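Local coordinates for stomatin operon partner protein (Pyrococcus horikoshii OT3, PDB 3WWV) that is a membrane-bound serine protease that cleaves near hydrophobic or aromatic residues and degrades a stomatin homolog in vitro, represented here by its C-terminal OB-fold domain, at residues V52-M55 with L60-V63; G25-R30 with W34-K39. One frame throughout, in Å; residues are numbered along the deposited sequence.

Contact 1 (V52-M55 with L60-V63); sequences VVDM and LIVV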
loop_
_atom_site.group_PDB
_atom_site.type_symbol
_atom_site.label_atom_id
_atom_site.label_comp_id
_atom_site.label_asym_id
_atom_site.label_seq_id
_atom_site.Cartn_x
_atom_site.Cartn_y
_atom_site.Cartn_z
ATOM N N VAL A 52 1.828 4.097 2.648
ATOM C CA VAL A 52 0.771 3.684 3.578
ATOM C C VAL A 52 -0.057 2.540 2.971
ATOM O O VAL A 52 -0.655 2.716 1.914
ATOM C CB VAL A 52 -0.153 4.866 3.984
ATOM C CG1 VAL A 52 -1.102 4.451 5.102
ATOM C CG2 VAL A 52 0.660 6.087 4.408
ATOM N N VAL A 53 -0.088 1.381 3.631
ATOM C CA VAL A 53 -0.745 0.188 3.068
ATOM C C VAL A 53 -2.006 -0.245 3.816
ATOM O O VAL A 53 -2.842 -0.978 3.265
ATOM C CB VAL A 53 0.222 -1.018 2.909
ATOM C CG1 VAL A 53 1.354 -0.675 1.944
ATOM C CG2 VAL A 53 0.781 -1.477 4.253
ATOM N N ASP A 54 -2.141 0.204 5.064
ATOM C CA ASP A 54 -3.298 -0.129 5.906
ATOM C C ASP A 54 -3.368 0.828 7.082
ATOM O O ASP A 54 -2.508 1.690 7.238
ATOM C CB ASP A 54 -3.190 -1.568 6.424
ATOM C CG ASP A 54 -4.530 -2.164 6.813
ATOM O OD1 ASP A 54 -5.592 -1.515 6.650
ATOM O OD2 ASP A 54 -4.520 -3.311 7.293
ATOM N N MET A 55 -4.394 0.665 7.911
ATOM C CA MET A 55 -4.560 1.476 9.109
ATOM C C MET A 55 -5.121 0.639 10.248
ATOM O O MET A 55 -6.020 -0.171 10.051
ATOM C CB MET A 55 -5.482 2.656 8.834
ATOM C CG MET A 55 -5.014 3.941 9.479
ATOM S SD MET A 55 -6.187 5.288 9.286
ATOM C CE MET A 55 -6.403 5.254 7.525
ATOM N N LEU A 60 -0.868 4.273 11.330
ATOM C CA LEU A 60 -0.650 3.922 9.914
ATOM C C LEU A 60 0.307 2.742 9.776
ATOM O O LEU A 60 1.346 2.702 10.430
ATOM C CB LEU A 60 -0.108 5.122 9.133
ATOM C CG LEU A 60 -0.922 6.404 9.204
ATOM C CD1 LEU A 60 -0.255 7.500 8.387
ATOM C CD2 LEU A 60 -2.343 6.166 8.723
ATOM N N ILE A 61 -0.058 1.781 8.931
ATOM C CA ILE A 61 0.802 0.632 8.635
ATOM C C ILE A 61 1.454 0.892 7.295
ATOM O O ILE A 61 0.787 1.245 6.322
ATOM C CB ILE A 61 0.018 -0.690 8.681
ATOM C CG1 ILE A 61 -0.483 -0.910 10.115
ATOM C CG2 ILE A 61 0.881 -1.881 8.256
ATOM C CD1 ILE A 61 -1.769 -1.692 10.182
ATOM N N VAL A 62 2.776 0.765 7.263
ATOM C CA VAL A 62 3.577 1.260 6.154
ATOM C C VAL A 62 4.611 0.213 5.780
ATOM O O VAL A 62 4.991 -0.618 6.617
ATOM C CB VAL A 62 4.297 2.586 6.512
ATOM C CG1 VAL A 62 3.308 3.669 6.929
ATOM C CG2 VAL A 62 5.324 2.386 7.611
ATOM N N VAL A 63 5.030 0.240 4.518
ATOM C CA VAL A 63 6.243 -0.444 4.054
ATOM C C VAL A 63 7.178 0.651 3.547
ATOM O O VAL A 63 6.710 1.747 3.220
ATOM C CB VAL A 63 5.964 -1.480 2.921
ATOM C CG1 VAL A 63 5.081 -2.619 3.431
ATOM C CG2 VAL A 63 5.332 -0.828 1.694
#
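Val53 and Asp54 both turn their backbone N-H groups on a single carbonyl, that of Ile61. The stronger bond runs from Val53 N to Ile61 O at 2.8 Å, nearly straight and in the carbonyl plane; the one from Asp54 N to Ile61 O is weak at 3.4 Å. Ile61 N answers by reaching Asp54 O at 3.0 Å, coming from above that carbonyl plane. With two residues set against one, the register slips by a residue, and Val53 is turned out of the regular pairing.

On the face that carries Val52, Met55, Leu60 and Val62, the tightest apolar touch is Met55 CG against Leu60 CD2, 3.6 Å apart, the two side chains lying side by side and pointing the same way. The same Leu60 CD2 also meets Val52 CG1, at 4.2 Å. Asp54 and Ile61 share the other face, where Ile61 CD1 rests 4.0 Å from Asp54 CB; Asp54 OD1 takes a weak bond from Met55 N. At the bulge, Val53 CG2, wedged between its own backbone N and carbonyl carbon (chi1 of CG1 -62°), leans over Ile61 O at 3.4 Å, while the Val53 and Val63 side chains cross at about a right angle, CG1 of the former meeting CG2 of the latter.

Further out, Met10 of helix 7-10 packs on Met55 and Leu60, Ile27 backs Leu60 and Val62, and Ile11 of the second subunit lies on Val53 and Val63. This is a classic beta bulge in the antiparallel hairpin of strands 49-56 and 59-64, in an OB-fold beta barrel.

Contact 2 (G25-R30 with W34-K39); sequences GMIKVR and WKARSK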
loop_
_atom_site.group_PDB
_atom_site.type_symbol
_atom_site.label_atom_id
_atom_site.label_comp_id
_atom_site.label_asym_id
_atom_site.label_seq_id
_atom_site.Cartn_x
_atom_site.Cartn_y
_atom_site.Cartn_z
ATOM N N GLY A 25 6.744 3.962 15.420
ATOM C CA GLY A 25 7.353 5.291 15.397
ATOM C C GLY A 25 6.392 6.349 14.891
ATOM O O GLY A 25 5.183 6.256 15.105
ATOM N N MET A 26 6.935 7.326 14.176
ATOM C CA MET A 26 6.200 8.514 13.815
ATOM C C MET A 26 6.517 8.881 12.367
ATOM O O MET A 26 7.682 8.884 11.973
ATOM C CB MET A 26 6.628 9.640 14.757
ATOM C CG MET A 26 5.589 10.709 15.008
ATOM S SD MET A 26 4.368 10.188 16.218
ATOM C CE MET A 26 3.086 11.404 15.919
ATOM N N ILE A 27 5.492 9.173 11.567
ATOM C CA ILE A 27 5.709 9.630 10.188
ATOM C C ILE A 27 4.965 10.928 9.874
ATOM O O ILE A 27 3.981 11.276 10.534
ATOM C CB ILE A 27 5.348 8.572 9.108
ATOM C CG1 ILE A 27 3.835 8.304 9.062
ATOM C CG2 ILE A 27 6.165 7.303 9.283
ATOM C CD1 ILE A 27 3.415 7.343 7.960
ATOM N N LYS A 28 5.447 11.641 8.862
ATOM C CA LYS A 28 4.753 12.810 8.371
ATOM C C LYS A 28 4.094 12.465 7.042
ATOM O O LYS A 28 4.765 12.042 6.103
ATOM C CB LYS A 28 5.715 13.988 8.226
ATOM C CG LYS A 28 5.037 15.344 8.373
ATOM C CD LYS A 28 6.064 16.464 8.490
ATOM C CE LYS A 28 5.407 17.805 8.788
ATOM N NZ LYS A 28 4.816 17.847 10.158
ATOM N N VAL A 29 2.775 12.597 6.981
ATOM C CA VAL A 29 2.045 12.382 5.741
ATOM C C VAL A 29 1.198 13.610 5.480
ATOM O O VAL A 29 0.383 13.994 6.323
ATOM C CB VAL A 29 1.156 11.122 5.773
ATOM C CG1 VAL A 29 0.287 11.049 4.529
ATOM C CG2 VAL A 29 2.010 9.873 5.861
ATOM N N ARG A 30 1.386 14.191 4.289
ATOM C CA ARG A 30 0.926 15.540 3.957
ATOM C C ARG A 30 1.619 16.493 4.942
ATOM O O ARG A 30 2.853 16.530 4.998
ATOM C CB ARG A 30 -0.610 15.645 3.984
ATOM C CG ARG A 30 -1.309 14.719 2.994
ATOM C CD ARG A 30 -2.793 14.552 3.306
ATOM N NE ARG A 30 -3.032 13.927 4.611
ATOM C CZ ARG A 30 -4.219 13.517 5.059
ATOM N NH1 ARG A 30 -5.316 13.646 4.320
ATOM N NH2 ARG A 30 -4.311 12.966 6.257
ATOM N N TRP A 34 1.751 11.448 12.128
ATOM C CA TRP A 34 1.009 10.231 12.441
ATOM C C TRP A 34 1.859 9.182 13.157
ATOM O O TRP A 34 3.054 9.048 12.889
ATOM C CB TRP A 34 0.476 9.602 11.159
ATOM C CG TRP A 34 -0.710 10.268 10.593
ATOM C CD1 TRP A 34 -0.730 11.368 9.793
ATOM C CD2 TRP A 34 -2.073 9.853 10.747
ATOM N NE1 TRP A 34 -2.021 11.674 9.448
ATOM C CE2 TRP A 34 -2.866 10.762 10.024
ATOM C CE3 TRP A 34 -2.699 8.805 11.437
ATOM C CZ2 TRP A 34 -4.264 10.659 9.968
ATOM C CZ3 TRP A 34 -4.083 8.696 11.378
ATOM C CH2 TRP A 34 -4.850 9.618 10.650
ATOM N N LYS A 35 1.223 8.430 14.057
ATOM C CA LYS A 35 1.804 7.209 14.581
ATOM C C LYS A 35 1.836 6.221 13.427
ATOM O O LYS A 35 0.909 6.181 12.615
ATOM C CB LYS A 35 0.961 6.640 15.716
ATOM C CG LYS A 35 1.083 7.368 17.042
ATOM C CD LYS A 35 0.188 6.724 18.094
ATOM C CE LYS A 35 0.658 7.068 19.501
ATOM N NZ LYS A 35 0.524 5.911 20.439
ATOM N N ALA A 36 2.904 5.435 13.346
ATOM C CA ALA A 36 3.065 4.483 12.255
ATOM C C ALA A 36 3.807 3.237 12.711
ATOM O O ALA A 36 4.540 3.265 13.706
ATOM C CB ALA A 36 3.771 5.128 11.065
ATOM N N ARG A 37 3.599 2.152 11.969
ATOM C CA ARG A 37 4.170 0.844 12.279
ATOM C C ARG A 37 4.553 0.184 10.955
ATOM O O ARG A 37 3.737 0.131 10.044
ATOM C CB ARG A 37 3.123 0.006 13.031
ATOM C CG ARG A 37 3.594 -1.345 13.539
ATOM C CD ARG A 37 2.628 -1.936 14.565
ATOM N NE ARG A 37 1.417 -2.524 13.973
ATOM C CZ ARG A 37 0.158 -2.202 14.299
ATOM N NH1 ARG A 37 -0.112 -1.284 15.224
ATOM N NH2 ARG A 37 -0.848 -2.815 13.695
ATOM N N SER A 38 5.788 -0.288 10.825
ATOM C CA SER A 38 6.178 -0.976 9.601
ATOM C C SER A 38 5.553 -2.360 9.579
ATOM O O SER A 38 5.536 -3.043 10.601
ATOM C CB SER A 38 7.690 -1.074 9.464
ATOM O OG SER A 38 8.239 -1.806 10.533
ATOM N N LYS A 39 5.033 -2.761 8.421
ATOM C CA LYS A 39 4.320 -4.036 8.314
ATOM C C LYS A 39 5.199 -5.271 8.518
ATOM O O LYS A 39 4.792 -6.195 9.212
ATOM C CB LYS A 39 3.568 -4.152 6.995
ATOM C CG LYS A 39 2.552 -5.289 7.014
ATOM C CD LYS A 39 1.753 -5.367 5.734
ATOM C CE LYS A 39 0.999 -6.681 5.684
ATOM N NZ LYS A 39 -0.223 -6.664 6.529
#
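Ile27 and Ala36 meet on the inward face of this hairpin, with Ala36 CB taken in among the branches of the isoleucine: Ile27 CG2 is 3.7 Å from it, and CG1 and CD1 lie scarcely farther. Ile27 CG1 sits between its own backbone N and carbonyl carbon (chi1 68°), which brings it alongside Trp34 as well, 4.2 Å from Trp34 CB. The indole continues along the same face toward Val29, whose CB approaches Trp34 CD1 obliquely at 4.4 Å.

At the far end, the Arg30 side chain bends at chi3 and brings its guanidinium up to the indole obliquely, the two planes 31° apart. Arg30 NH2 comes within 4.1 Å of Trp34 NE1, which lies at the guanidinium edge; the salt bridge of that same NH2 is to Glu32, at the start of strand 32-38. Deeper in, Met10 of helix 7-10 touches Val29, Arg30 and Trp34, so this face belongs to the core of the OB-fold barrel.

The backbone frame is an antiparallel pairing of strands 24-29 and 32-38, the N-to-C directions of the short strand segments 115° apart, a strong twist. Ile27 and Trp34 form a hydrogen-bonded pair, Trp34 N reaching Ile27 O at 2.7 Å and Ile27 N returning a bond to Trp34 O. Gly25 and Ala36 form another, again with reciprocal bonds, Gly25 N to Ala36 O and Ala36 N to Gly25 O.

On the opposite face, Met26 bends at chi2 and curls over the Trp34 peptide: its CE lies 3.8 Å from Trp34 C, and its SD passes loosely by the aliphatic part of Lys35, which extends into solvent.

In the fold
Contact 2 closes before contact 1 opens, so the two are successive hairpins along the chain, their centres about 8 Å apart. They meet through strands 32-38 and 59-64, which run parallel as neighbours in one curled sheet: probable hydrogen bonds join Leu60 O to Arg37 N and Val62 O to Lys39 N, both at 2.8 Å. Side chains carry the link inward, with Leu60 CD1 packed 3.6 Å from Trp34 CB. The strand order, 14-19, 24-29, 32-38, 59-64, 49-56, with the first and last also paired, suits the OB fold of this NfeD-like C-terminal domain. Contact 1 also packs against the second subunit, so its hairpin lies at the dimer interface.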